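Local structure of leucine aminopeptidase 1, chloroplastic (Solanum lycopersicum, 5D8N) at residues K377-N382 / K488-E493; E387-L392 / T412-I417; D394-A399 / I407-T412; T482-L487 / W497-V502. The protein removes N-terminal amino acids, preferably leucine but also proline, from peptides as a magnesium-dependent homohexamer, takes part in insect defence and can act as a protein-folding chaperone. The protein carries 1 engineered substitution. One frame throughout, in Å; residues are numbered along the deposited sequence.

Contact 1 of 4, residues K377-N382 / K488-E493; sequences KTIEVN and KQFVDE
Strand 378-380, the middle strand of a small three-stranded sheet, and Lys377 just before it meet the type I beta turn Lys488 to Val491, Lys377 pairing with Gln489 and Ile379 with Phe490. The lysine carries the polar half. Its CG stands beside the backbone N (chi1 -63°), and the extended chain crosses the bent Gln489 side chain at about a right angle and carries NZ to both oxygens of that residue. Gln489 O receives Lys377 NZ at 2.8 Å, in the carbonyl plane and on a lone pair. The bond from Lys377 NZ to Gln489 OE1, at 3.0 Å, comes instead from above the amide plane. One ammonium group therefore ties the backbone and the side chain of the turn together. A methionine in place of Lys377 would probably leave both oxygens without this donor and allow the glutamine amide to turn. Next to this polar pair, Met470 of strand 470-471, in the same small sheet, packs on Gln489 and Phe490. The Phe490 ring has CB of Gln489 over one of its faces, and Lys377 CB lies obliquely by its CE1. At its far end, Phe490 CZ lies 3.8 Å from Ile379 CD1.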
loop_
_atom_site.group_PDB
_atom_site.type_symbol
_atom_site.label_atom_id
_atom_site.label_comp_id
_atom_site.label_asym_id
_atom_site.label_seq_id
_atom_site.Cartn_x
_atom_site.Cartn_y
_atom_site.Cartn_z
ATOM N N LYS A 377 8.152 27.212 23.965
ATOM C CA LYS A 377 8.610 26.704 22.669
ATOM C C LYS A 377 7.423 26.292 21.829
ATOM O O LYS A 377 6.446 25.757 22.358
ATOM C CB LYS A 377 9.586 25.529 22.811
ATOM C CG LYS A 377 10.860 25.936 23.519
ATOM C CD LYS A 377 11.882 24.816 23.560
ATOM C CE LYS A 377 13.095 25.264 24.350
ATOM N NZ LYS A 377 14.097 24.185 24.437
ATOM N N THR A 378 7.516 26.533 20.520
ATOM C CA THR A 378 6.420 26.222 19.610
ATOM C C THR A 378 6.692 24.962 18.814
ATOM O O THR A 378 7.850 24.686 18.441
ATOM C CB THR A 378 6.185 27.365 18.612
ATOM O OG1 THR A 378 7.414 27.700 17.952
ATOM C CG2 THR A 378 5.694 28.580 19.330
ATOM N N ILE A 379 5.635 24.182 18.603
ATOM C CA ILE A 379 5.738 22.881 17.939
ATOM C C ILE A 379 4.756 22.785 16.811
ATOM O O ILE A 379 3.559 22.994 16.999
ATOM C CB ILE A 379 5.423 21.733 18.924
ATOM C CG1 ILE A 379 6.343 21.826 20.139
ATOM C CG2 ILE A 379 5.571 20.374 18.261
ATOM C CD1 ILE A 379 5.673 21.296 21.390
ATOM N N GLU A 380 5.286 22.586 15.615
ATOM C CA GLU A 380 4.446 22.319 14.460
ATOM C C GLU A 380 4.094 20.842 14.402
ATOM O O GLU A 380 4.964 19.975 14.364
ATOM C CB GLU A 380 5.131 22.715 13.155
ATOM C CG GLU A 380 4.300 22.377 11.920
ATOM C CD GLU A 380 4.991 22.745 10.617
ATOM O OE1 GLU A 380 6.254 22.840 10.562
ATOM O OE2 GLU A 380 4.202 23.026 9.685
ATOM N N VAL A 381 2.808 20.551 14.466
ATOM C CA VAL A 381 2.394 19.167 14.627
ATOM C C VAL A 381 2.253 18.573 13.237
ATOM O O VAL A 381 1.181 18.586 12.665
ATOM C CB VAL A 381 1.105 19.063 15.469
ATOM C CG1 VAL A 381 0.673 17.612 15.591
ATOM C CG2 VAL A 381 1.333 19.647 16.847
ATOM N N ASN A 382 3.334 18.040 12.691
ATOM C CA ASN A 382 3.288 17.481 11.347
ATOM C C ASN A 382 2.687 16.077 11.323
ATOM O O ASN A 382 2.339 15.586 10.246
ATOM C CB ASN A 382 4.669 17.458 10.690
ATOM C CG ASN A 382 5.644 16.563 11.436
ATOM O OD1 ASN A 382 5.777 16.664 12.650
ATOM N ND2 ASN A 382 6.451 15.818 10.703
ATOM N N LYS A 488 13.895 16.227 25.115
ATOM C CA LYS A 488 14.984 16.975 25.722
ATOM C C LYS A 488 14.771 18.486 25.660
ATOM O O LYS A 488 15.314 19.209 26.484
ATOM C CB LYS A 488 16.285 16.632 25.003
ATOM C CG LYS A 488 17.548 17.246 25.593
ATOM C CD LYS A 488 18.778 16.678 24.902
ATOM C CE LYS A 488 20.087 17.315 25.344
ATOM N NZ LYS A 488 20.348 18.496 24.481
ATOM N N GLN A 489 14.031 18.967 24.668
ATOM C CA GLN A 489 13.786 20.387 24.505
ATOM C C GLN A 489 12.974 20.923 25.678
ATOM O O GLN A 489 12.773 22.127 25.797
ATOM C CB GLN A 489 13.022 20.659 23.203
ATOM C CG GLN A 489 13.828 20.430 21.930
ATOM C CD GLN A 489 14.821 21.536 21.675
ATOM O OE1 GLN A 489 14.529 22.721 21.866
ATOM N NE2 GLN A 489 16.035 21.150 21.356
ATOM N N PHE A 490 12.387 20.033 26.461
ATOM C CA PHE A 490 11.461 20.446 27.501
ATOM C C PHE A 490 11.964 20.122 28.897
ATOM O O PHE A 490 11.205 20.146 29.884
ATOM C CB PHE A 490 10.097 19.823 27.217
ATOM C CG PHE A 490 9.587 20.161 25.857
ATOM C CD1 PHE A 490 9.057 21.419 25.594
ATOM C CD2 PHE A 490 9.791 19.293 24.801
ATOM C CE1 PHE A 490 8.754 21.792 24.304
ATOM C CE2 PHE A 490 9.403 19.637 23.517
ATOM C CZ PHE A 490 8.928 20.907 23.255
ATOM N N VAL A 491 13.248 19.799 28.967
ATOM C CA VAL A 491 13.885 19.425 30.206
ATOM C C VAL A 491 14.985 20.444 30.503
ATOM O O VAL A 491 15.901 20.691 29.717
ATOM C CB VAL A 491 14.505 18.020 30.135
ATOM C CG1 VAL A 491 15.278 17.696 31.405
ATOM C CG2 VAL A 491 13.429 16.970 29.907
ATOM N N ASP A 492 14.920 20.971 31.706
ATOM C CA ASP A 492 15.941 21.872 32.222
ATOM C C ASP A 492 17.272 21.147 32.234
ATOM O O ASP A 492 17.415 20.067 32.816
ATOM C CB ASP A 492 15.522 22.195 33.652
ATOM C CG ASP A 492 16.238 23.367 34.230
ATOM O OD1 ASP A 492 17.443 23.556 33.949
ATOM O OD2 ASP A 492 15.546 24.055 35.011
ATOM N N GLU A 493 18.281 21.795 31.685
ATOM C CA GLU A 493 19.592 21.184 31.541
ATOM C C GLU A 493 20.269 20.826 32.864
ATOM O O GLU A 493 21.073 19.905 32.929
ATOM C CB GLU A 493 20.472 22.151 30.739
ATOM C CG GLU A 493 21.900 21.688 30.466
ATOM C CD GLU A 493 22.394 22.130 29.092
ATOM O OE1 GLU A 493 22.393 23.355 28.833
ATOM O OE2 GLU A 493 22.796 21.272 28.271
#

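Contact 2 of 4, residues E387-L392 / T412-I417; sequences EGRLTL and TLTGAI
Arg389 and Leu392, three residues apart in the first turns of helix 388-401, face the irregular backbone of Leu413 and Thr414, which leads from strand 406-411 into helix 416-421. Leu413 fills the middle of the contact by sending its two methyls to different partners. CD1 of Leu413 meets Leu392 CD1 at 3.8 Å and lies 4.2 Å from Arg389 CB, while CD2 rests over one face of the Arg389 guanidinium. That group gets there because Arg389 CG sits between the backbone N and the carbonyl carbon (chi1 60°) and the chain bends at chi3, bringing NH2 within 3.8 Å of Thr414 CG2. The threonine crosses the arginine at about a right angle with CG2 as the touching atom, and its hydroxyl is engaged elsewhere. Thr414 OG1 accepts the capping bond from Ile417 N at 3.1 Å and also pairs with Asp501 OD2. On the helix, Thr391 OG1 donates to Gly388 O at 2.7 Å, on a lone pair in the carbonyl plane. Glu387, just before the helix, binds both magnesium ions, and Arg389 is the predicted active-site arginine. NH1 has a weak bond to Asn472 O, but across this contact the guanidinium meets mainly carbon, consistent with Leu413 and Thr414 supporting it by packing and not by charge pairing.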
loop_
_atom_site.group_PDB
_atom_site.type_symbol
_atom_site.label_atom_id
_atom_site.label_comp_id
_atom_site.label_asym_id
_atom_site.label_seq_id
_atom_site.Cartn_x
_atom_site.Cartn_y
_atom_site.Cartn_z
ATOM N N GLU A 387 1.258 12.368 19.132
ATOM C CA GLU A 387 0.777 13.418 20.016
ATOM C C GLU A 387 1.160 13.171 21.467
ATOM O O GLU A 387 1.183 14.084 22.289
ATOM C CB GLU A 387 -0.737 13.596 19.860
ATOM C CG GLU A 387 -1.103 14.195 18.509
ATOM C CD GLU A 387 -2.573 14.578 18.343
ATOM O OE1 GLU A 387 -3.370 14.478 19.302
ATOM O OE2 GLU A 387 -2.923 15.001 17.220
ATOM N N GLY A 388 1.488 11.929 21.784
ATOM C CA GLY A 388 1.873 11.598 23.146
ATOM C C GLY A 388 3.034 12.451 23.664
ATOM O O GLY A 388 3.009 12.915 24.804
ATOM N N ARG A 389 4.031 12.682 22.808
ATOM C CA ARG A 389 5.194 13.447 23.192
ATOM C C ARG A 389 4.840 14.877 23.498
ATOM O O ARG A 389 5.523 15.488 24.312
ATOM C CB ARG A 389 6.287 13.391 22.135
ATOM C CG ARG A 389 5.856 13.940 20.782
ATOM C CD ARG A 389 6.894 13.612 19.724
ATOM N NE ARG A 389 6.891 12.187 19.432
ATOM C CZ ARG A 389 7.741 11.581 18.603
ATOM N NH1 ARG A 389 8.736 12.244 18.034
ATOM N NH2 ARG A 389 7.671 10.279 18.448
ATOM N N LEU A 390 3.754 15.392 22.923
ATOM C CA LEU A 390 3.317 16.742 23.253
ATOM C C LEU A 390 2.885 16.821 24.716
ATOM O O LEU A 390 3.129 17.819 25.389
ATOM C CB LEU A 390 2.180 17.245 22.354
ATOM C CG LEU A 390 2.499 17.899 21.004
ATOM C CD1 LEU A 390 3.490 17.064 20.213
ATOM C CD2 LEU A 390 1.223 18.088 20.192
ATOM N N THR A 391 2.124 15.829 25.160
ATOM C CA THR A 391 1.674 15.819 26.540
ATOM C C THR A 391 2.867 15.699 27.471
ATOM O O THR A 391 2.913 16.307 28.546
ATOM C CB THR A 391 0.647 14.713 26.827
ATOM O OG1 THR A 391 1.244 13.412 26.742
ATOM C CG2 THR A 391 -0.498 14.812 25.849
ATOM N N LEU A 392 3.837 14.891 27.064
ATOM C CA LEU A 392 5.050 14.746 27.876
ATOM C C LEU A 392 5.861 16.020 27.974
ATOM O O LEU A 392 6.512 16.266 28.984
ATOM C CB LEU A 392 5.939 13.636 27.339
ATOM C CG LEU A 392 5.438 12.211 27.591
ATOM C CD1 LEU A 392 6.255 11.249 26.753
ATOM C CD2 LEU A 392 5.562 11.865 29.071
ATOM N N THR A 412 5.309 4.795 25.936
ATOM C CA THR A 412 5.190 4.029 24.707
ATOM C C THR A 412 5.259 5.008 23.559
ATOM O O THR A 412 4.236 5.500 23.078
ATOM C CB THR A 412 3.859 3.264 24.686
ATOM O OG1 THR A 412 2.766 4.150 24.987
ATOM C CG2 THR A 412 3.851 2.217 25.739
ATOM N N LEU A 413 6.469 5.420 23.211
ATOM C CA LEU A 413 6.636 6.560 22.327
ATOM C C LEU A 413 6.675 6.237 20.839
ATOM O O LEU A 413 6.091 6.959 20.059
ATOM C CB LEU A 413 7.873 7.364 22.692
ATOM C CG LEU A 413 7.684 8.844 22.383
ATOM C CD1 LEU A 413 6.804 9.488 23.449
ATOM C CD2 LEU A 413 9.023 9.553 22.305
ATOM N N THR A 414 7.388 5.197 20.425
ATOM C CA THR A 414 7.598 4.941 19.001
ATOM C C THR A 414 7.441 3.460 18.656
ATOM O O THR A 414 7.760 2.582 19.473
ATOM C CB THR A 414 9.015 5.403 18.569
ATOM O OG1 THR A 414 10.020 4.615 19.231
ATOM C CG2 THR A 414 9.226 6.867 18.904
ATOM N N GLY A 415 7.038 3.161 17.422
ATOM C CA GLY A 415 7.203 1.817 16.852
ATOM C C GLY A 415 8.679 1.562 16.557
ATOM O O GLY A 415 9.144 0.425 16.484
ATOM N N ALA A 416 9.428 2.631 16.313
ATOM C CA ALA A 416 10.804 2.485 15.873
ATOM C C ALA A 416 11.620 1.724 16.921
ATOM O O ALA A 416 12.534 0.959 16.585
ATOM C CB ALA A 416 11.418 3.844 15.645
ATOM N N ILE A 417 11.351 1.983 18.199
ATOM C CA ILE A 417 12.140 1.301 19.243
ATOM C C ILE A 417 11.902 -0.208 19.252
ATOM O O ILE A 417 12.808 -0.960 19.534
ATOM C CB ILE A 417 11.899 1.880 20.655
ATOM C CG1 ILE A 417 13.010 1.450 21.589
ATOM C CG2 ILE A 417 10.557 1.419 21.202
ATOM C CD1 ILE A 417 14.362 2.028 21.213
#

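Contact 3 of 4, residues D394-A399 / I407-T412; sequences DALIYA and IIDLAT
Leu396 and Ala399 are the helix residues that touch strand 406-411 here, in an alpha/beta arrangement where helix 388-401 lies on the large eight-stranded mixed sheet of the catalytic domain. The chain leaves the helix and doubles back into the strand, and the two short axes run nearly antiparallel, at 160°, with a closest approach of 10.2 Å. Going along the helix, Asp394 comes first and looks elsewhere, its carboxylate bonded to Ser374 OG and Tyr265 N. Ala395 packs on Val298 of the next strand, 293-305, and Ile352 of the one beyond, 347-358. Leu396 is the first to reach strand 406-411. With CG beside the backbone N (chi1 -73°), it brings CD2 to 4.0 Å from Ile407 CG2 and 4.2 Å from Asp409 CB, spanning two residues that point to the same side of the strand. CD2 lies beside the Asp409 side chain, whose carboxylate bonds within the sheet: OD1 to His499 ND1 and OD2 to Trp497 NE1, so a buried acid is held by two ring nitrogens of the next strand. Ile397 points away from the strand, and one turn on from Asp394, Tyr398 also leaves the contact, its ring set edge-to-face against Phe279 and His281. Ala399 closes the walk where the backbones draw nearest, its CA 7.6 Å from that of Ile407. Both branches of this isoleucine are in use: CG2 lies against the leucine, and CD1 of Ile407 comes to 3.9 Å from Ala399 CB.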
loop_
_atom_site.group_PDB
_atom_site.type_symbol
_atom_site.label_atom_id
_atom_site.label_comp_id
_atom_site.label_asym_id
_atom_site.label_seq_id
_atom_site.Cartn_x
_atom_site.Cartn_y
_atom_site.Cartn_z
ATOM N N ASP A 394 4.845 19.127 28.359
ATOM C CA ASP A 394 4.318 19.865 29.490
ATOM C C ASP A 394 4.479 19.154 30.842
ATOM O O ASP A 394 4.727 19.802 31.873
ATOM C CB ASP A 394 2.864 20.252 29.230
ATOM C CG ASP A 394 2.750 21.443 28.256
ATOM O OD1 ASP A 394 3.586 22.376 28.409
ATOM O OD2 ASP A 394 1.806 21.468 27.418
ATOM N N ALA A 395 4.382 17.827 30.846
ATOM C CA ALA A 395 4.630 17.081 32.086
ATOM C C ALA A 395 6.075 17.197 32.550
ATOM O O ALA A 395 6.351 17.281 33.732
ATOM C CB ALA A 395 4.283 15.619 31.901
ATOM N N LEU A 396 7.007 17.212 31.607
ATOM C CA LEU A 396 8.402 17.321 31.949
ATOM C C LEU A 396 8.745 18.710 32.475
ATOM O O LEU A 396 9.545 18.859 33.397
ATOM C CB LEU A 396 9.257 16.924 30.745
ATOM C CG LEU A 396 9.308 15.440 30.399
ATOM C CD1 LEU A 396 9.957 15.228 29.025
ATOM C CD2 LEU A 396 10.105 14.622 31.403
ATOM N N ILE A 397 8.172 19.733 31.859
ATOM C CA ILE A 397 8.367 21.101 32.326
ATOM C C ILE A 397 7.830 21.186 33.744
ATOM O O ILE A 397 8.499 21.716 34.613
ATOM C CB ILE A 397 7.637 22.102 31.417
ATOM C CG1 ILE A 397 8.352 22.183 30.065
ATOM C CG2 ILE A 397 7.605 23.490 32.036
ATOM C CD1 ILE A 397 7.482 22.699 28.923
ATOM N N TYR A 398 6.659 20.603 33.995
ATOM C CA TYR A 398 6.080 20.617 35.330
ATOM C C TYR A 398 6.979 19.909 36.329
ATOM O O TYR A 398 7.230 20.393 37.430
ATOM C CB TYR A 398 4.726 19.912 35.306
ATOM C CG TYR A 398 3.970 19.970 36.609
ATOM C CD1 TYR A 398 4.123 18.995 37.563
ATOM C CD2 TYR A 398 3.122 21.026 36.893
ATOM C CE1 TYR A 398 3.453 19.063 38.768
ATOM C CE2 TYR A 398 2.388 21.072 38.073
ATOM C CZ TYR A 398 2.588 20.100 39.019
ATOM O OH TYR A 398 1.819 20.104 40.162
ATOM N N ALA A 399 7.511 18.756 35.933
ATOM C CA ALA A 399 8.430 18.042 36.807
ATOM C C ALA A 399 9.631 18.918 37.156
ATOM O O ALA A 399 10.084 18.951 38.317
ATOM C CB ALA A 399 8.884 16.729 36.168
ATOM N N ILE A 407 14.917 13.029 36.852
ATOM C CA ILE A 407 13.657 12.590 36.258
ATOM C C ILE A 407 13.884 11.315 35.452
ATOM O O ILE A 407 14.757 11.267 34.585
ATOM C CB ILE A 407 13.099 13.660 35.303
ATOM C CG1 ILE A 407 12.910 14.990 36.034
ATOM C CG2 ILE A 407 11.773 13.212 34.721
ATOM C CD1 ILE A 407 12.564 16.133 35.111
ATOM N N ILE A 408 12.963 10.374 35.600
ATOM C CA ILE A 408 12.763 9.338 34.594
ATOM C C ILE A 408 11.367 9.436 34.021
ATOM O O ILE A 408 10.397 9.437 34.791
ATOM C CB ILE A 408 12.972 7.924 35.175
ATOM C CG1 ILE A 408 14.398 7.761 35.706
ATOM C CG2 ILE A 408 12.683 6.859 34.105
ATOM C CD1 ILE A 408 14.675 6.411 36.327
ATOM N N ASP A 409 11.244 9.443 32.692
ATOM C CA ASP A 409 9.937 9.298 32.064
ATOM C C ASP A 409 9.836 7.949 31.379
ATOM O O ASP A 409 10.829 7.412 30.907
ATOM C CB ASP A 409 9.598 10.427 31.092
ATOM C CG ASP A 409 10.252 10.249 29.738
ATOM O OD1 ASP A 409 9.751 9.400 28.932
ATOM O OD2 ASP A 409 11.209 11.014 29.454
ATOM N N LEU A 410 8.638 7.378 31.428
ATOM C CA LEU A 410 8.317 6.160 30.699
ATOM C C LEU A 410 7.169 6.451 29.762
ATOM O O LEU A 410 6.136 6.991 30.155
ATOM C CB LEU A 410 7.907 5.044 31.655
ATOM C CG LEU A 410 9.084 4.371 32.385
ATOM C CD1 LEU A 410 9.509 5.269 33.523
ATOM C CD2 LEU A 410 8.668 3.016 32.935
ATOM N N ALA A 411 7.358 6.047 28.519
ATOM C CA ALA A 411 6.368 6.292 27.474
ATOM C C ALA A 411 6.478 5.239 26.372
ATOM O O ALA A 411 7.579 4.817 25.974
ATOM C CB ALA A 411 6.577 7.669 26.877
ATOM N N THR A 412 5.309 4.795 25.936
ATOM C CA THR A 412 5.190 4.029 24.707
ATOM C C THR A 412 5.259 5.008 23.559
ATOM O O THR A 412 4.236 5.500 23.078
ATOM C CB THR A 412 3.859 3.264 24.686
ATOM O OG1 THR A 412 2.766 4.150 24.987
ATOM C CG2 THR A 412 3.851 2.217 25.739
#

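Contact 4 of 4, residues T482-L487 / W497-V502; sequences TGALFL and WLHLDV
Leu487 and Ala484, on the inward side of helix 479-488, press against two flat rings, Trp497 and His499, which stand up from strand 496-501 of the large mixed sheet. This is helix-on-sheet packing in which the chain turns back on itself, the short axes crossing at 142°. The Leu487 side chain crosses that of His499 at about a right angle and lays CD1 over one face of the ring, 3.7 Å from the His499 centroid and 19° off the normal, a CH-pi contact. Ala484 CB meets the same ring obliquely at CD2. Trp497 is met differently: Ala484 O lies at its edge, near the ring plane, 3.5 Å from Trp497 CH2, and Leu487 CB sits 3.7 Å from Trp497 CZ2. Both rings leave the strand with CG anti to the backbone N (chi1 159° in each). A leucine in place of His499, whose ND1 is bonded to Asp409, would probably leave Asp409 OD1 without its ring partner and deprive the Leu487 methyl of the flat face it lies on. The methyl is centred nearer one side of that imidazole, with Leu487 CD1 3.5 Å from His499 ND1.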
loop_
_atom_site.group_PDB
_atom_site.type_symbol
_atom_site.label_atom_id
_atom_site.label_comp_id
_atom_site.label_asym_id
_atom_site.label_seq_id
_atom_site.Cartn_x
_atom_site.Cartn_y
_atom_site.Cartn_z
ATOM N N THR A 482 15.137 10.715 17.646
ATOM C CA THR A 482 14.581 12.057 17.511
ATOM C C THR A 482 13.379 12.276 18.442
ATOM O O THR A 482 13.155 13.375 18.950
ATOM C CB THR A 482 14.179 12.386 16.068
ATOM O OG1 THR A 482 13.315 11.356 15.546
ATOM C CG2 THR A 482 15.415 12.546 15.188
ATOM N N GLY A 483 12.685 11.201 18.800
ATOM C CA GLY A 483 11.683 11.282 19.859
ATOM C C GLY A 483 12.309 11.720 21.168
ATOM O O GLY A 483 11.813 12.626 21.843
ATOM N N ALA A 484 13.441 11.111 21.500
ATOM C CA ALA A 484 14.174 11.496 22.708
ATOM C C ALA A 484 14.711 12.929 22.632
ATOM O O ALA A 484 14.619 13.692 23.600
ATOM C CB ALA A 484 15.301 10.515 22.979
ATOM N N LEU A 485 15.221 13.305 21.464
ATOM C CA LEU A 485 15.758 14.645 21.282
ATOM C C LEU A 485 14.651 15.691 21.365
ATOM O O LEU A 485 14.830 16.752 21.974
ATOM C CB LEU A 485 16.460 14.770 19.937
ATOM C CG LEU A 485 17.746 13.970 19.736
ATOM C CD1 LEU A 485 18.205 14.071 18.294
ATOM C CD2 LEU A 485 18.848 14.466 20.635
ATOM N N PHE A 486 13.452 15.320 20.927
ATOM C CA PHE A 486 12.289 16.178 21.087
ATOM C C PHE A 486 12.003 16.462 22.557
ATOM O O PHE A 486 11.856 17.613 22.968
ATOM C CB PHE A 486 11.079 15.599 20.373
ATOM C CG PHE A 486 9.822 16.364 20.591
ATOM C CD1 PHE A 486 9.005 16.107 21.689
ATOM C CD2 PHE A 486 9.410 17.298 19.662
ATOM C CE1 PHE A 486 7.810 16.802 21.859
ATOM C CE2 PHE A 486 8.227 18.008 19.833
ATOM C CZ PHE A 486 7.494 17.844 20.992
ATOM N N LEU A 487 11.943 15.402 23.350
ATOM C CA LEU A 487 11.609 15.525 24.749
ATOM C C LEU A 487 12.640 16.345 25.512
ATOM O O LEU A 487 12.291 17.087 26.418
ATOM C CB LEU A 487 11.455 14.162 25.396
ATOM C CG LEU A 487 10.287 13.327 24.893
ATOM C CD1 LEU A 487 10.340 11.931 25.525
ATOM C CD2 LEU A 487 8.962 14.006 25.206
ATOM N N TRP A 497 18.076 13.564 33.542
ATOM C CA TRP A 497 16.846 13.082 32.943
ATOM C C TRP A 497 17.131 11.916 32.017
ATOM O O TRP A 497 18.074 11.933 31.223
ATOM C CB TRP A 497 16.131 14.212 32.224
ATOM C CG TRP A 497 15.152 13.742 31.175
ATOM C CD1 TRP A 497 13.925 13.164 31.397
ATOM C CD2 TRP A 497 15.386 13.657 29.768
ATOM N NE1 TRP A 497 13.348 12.824 30.213
ATOM C CE2 TRP A 497 14.209 13.145 29.192
ATOM C CE3 TRP A 497 16.374 14.167 28.929
ATOM C CZ2 TRP A 497 14.037 13.033 27.814
ATOM C CZ3 TRP A 497 16.221 14.004 27.552
ATOM C CH2 TRP A 497 15.059 13.460 27.017
ATOM N N LEU A 498 16.329 10.876 32.190
ATOM C CA LEU A 498 16.332 9.722 31.302
ATOM C C LEU A 498 14.930 9.379 30.805
ATOM O O LEU A 498 13.962 9.340 31.571
ATOM C CB LEU A 498 16.930 8.513 32.005
ATOM C CG LEU A 498 17.062 7.200 31.215
ATOM C CD1 LEU A 498 18.265 6.464 31.754
ATOM C CD2 LEU A 498 15.848 6.312 31.349
ATOM N N HIS A 499 14.879 9.024 29.531
ATOM C CA HIS A 499 13.631 8.687 28.845
ATOM C C HIS A 499 13.665 7.194 28.515
ATOM O O HIS A 499 14.619 6.709 27.898
ATOM C CB HIS A 499 13.513 9.505 27.554
ATOM C CG HIS A 499 12.586 8.919 26.542
ATOM N ND1 HIS A 499 11.239 8.786 26.764
ATOM C CD2 HIS A 499 12.787 8.561 25.251
ATOM C CE1 HIS A 499 10.654 8.310 25.680
ATOM N NE2 HIS A 499 11.573 8.170 24.745
ATOM N N LEU A 500 12.607 6.500 28.909
ATOM C CA LEU A 500 12.504 5.078 28.650
ATOM C C LEU A 500 11.337 4.792 27.708
ATOM O O LEU A 500 10.167 5.025 28.050
ATOM C CB LEU A 500 12.362 4.344 29.976
ATOM C CG LEU A 500 12.745 2.864 29.983
ATOM C CD1 LEU A 500 14.219 2.653 29.673
ATOM C CD2 LEU A 500 12.384 2.209 31.312
ATOM N N ASP A 501 11.675 4.387 26.484
ATOM C CA ASP A 501 10.683 4.054 25.452
ATOM C C ASP A 501 10.305 2.580 25.622
ATOM O O ASP A 501 11.034 1.658 25.214
ATOM C CB ASP A 501 11.252 4.344 24.053
ATOM C CG ASP A 501 10.178 4.413 22.950
ATOM O OD1 ASP A 501 9.034 3.970 23.179
ATOM O OD2 ASP A 501 10.480 4.938 21.838
ATOM N N VAL A 502 9.122 2.369 26.179
ATOM C CA VAL A 502 8.654 1.055 26.624
ATOM C C VAL A 502 7.518 0.512 25.747
ATOM O O VAL A 502 6.765 -0.355 26.164
ATOM C CB VAL A 502 8.139 1.110 28.079
ATOM C CG1 VAL A 502 9.255 1.515 29.030
ATOM C CG2 VAL A 502 6.977 2.072 28.253
#

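How the contacts relate
All four contacts lie in the catalytic domain, their centres 8 to 13 Å apart, contacts 2 and 4 being nearest. Contacts 2 and 3 share helix 388-401 and Thr412; contacts 3 and 4 seat helices on strands 406-411 and 496-501, neighbours in the large sheet. Along the chain, contact 3 is nested within contact 2, and both within the loop closed by contact 1, whose segments alternate with those of contact 4. Contact 1 joins the small sheet to the turn after helix 479-488. Asp501 of contact 4 bonds Leu413 N in contact 2. Metal-binding Glu387, just before helix 388-401, and Arg389, in its first turn, stand at the start of a helix packed on the sheet and helix 479-488.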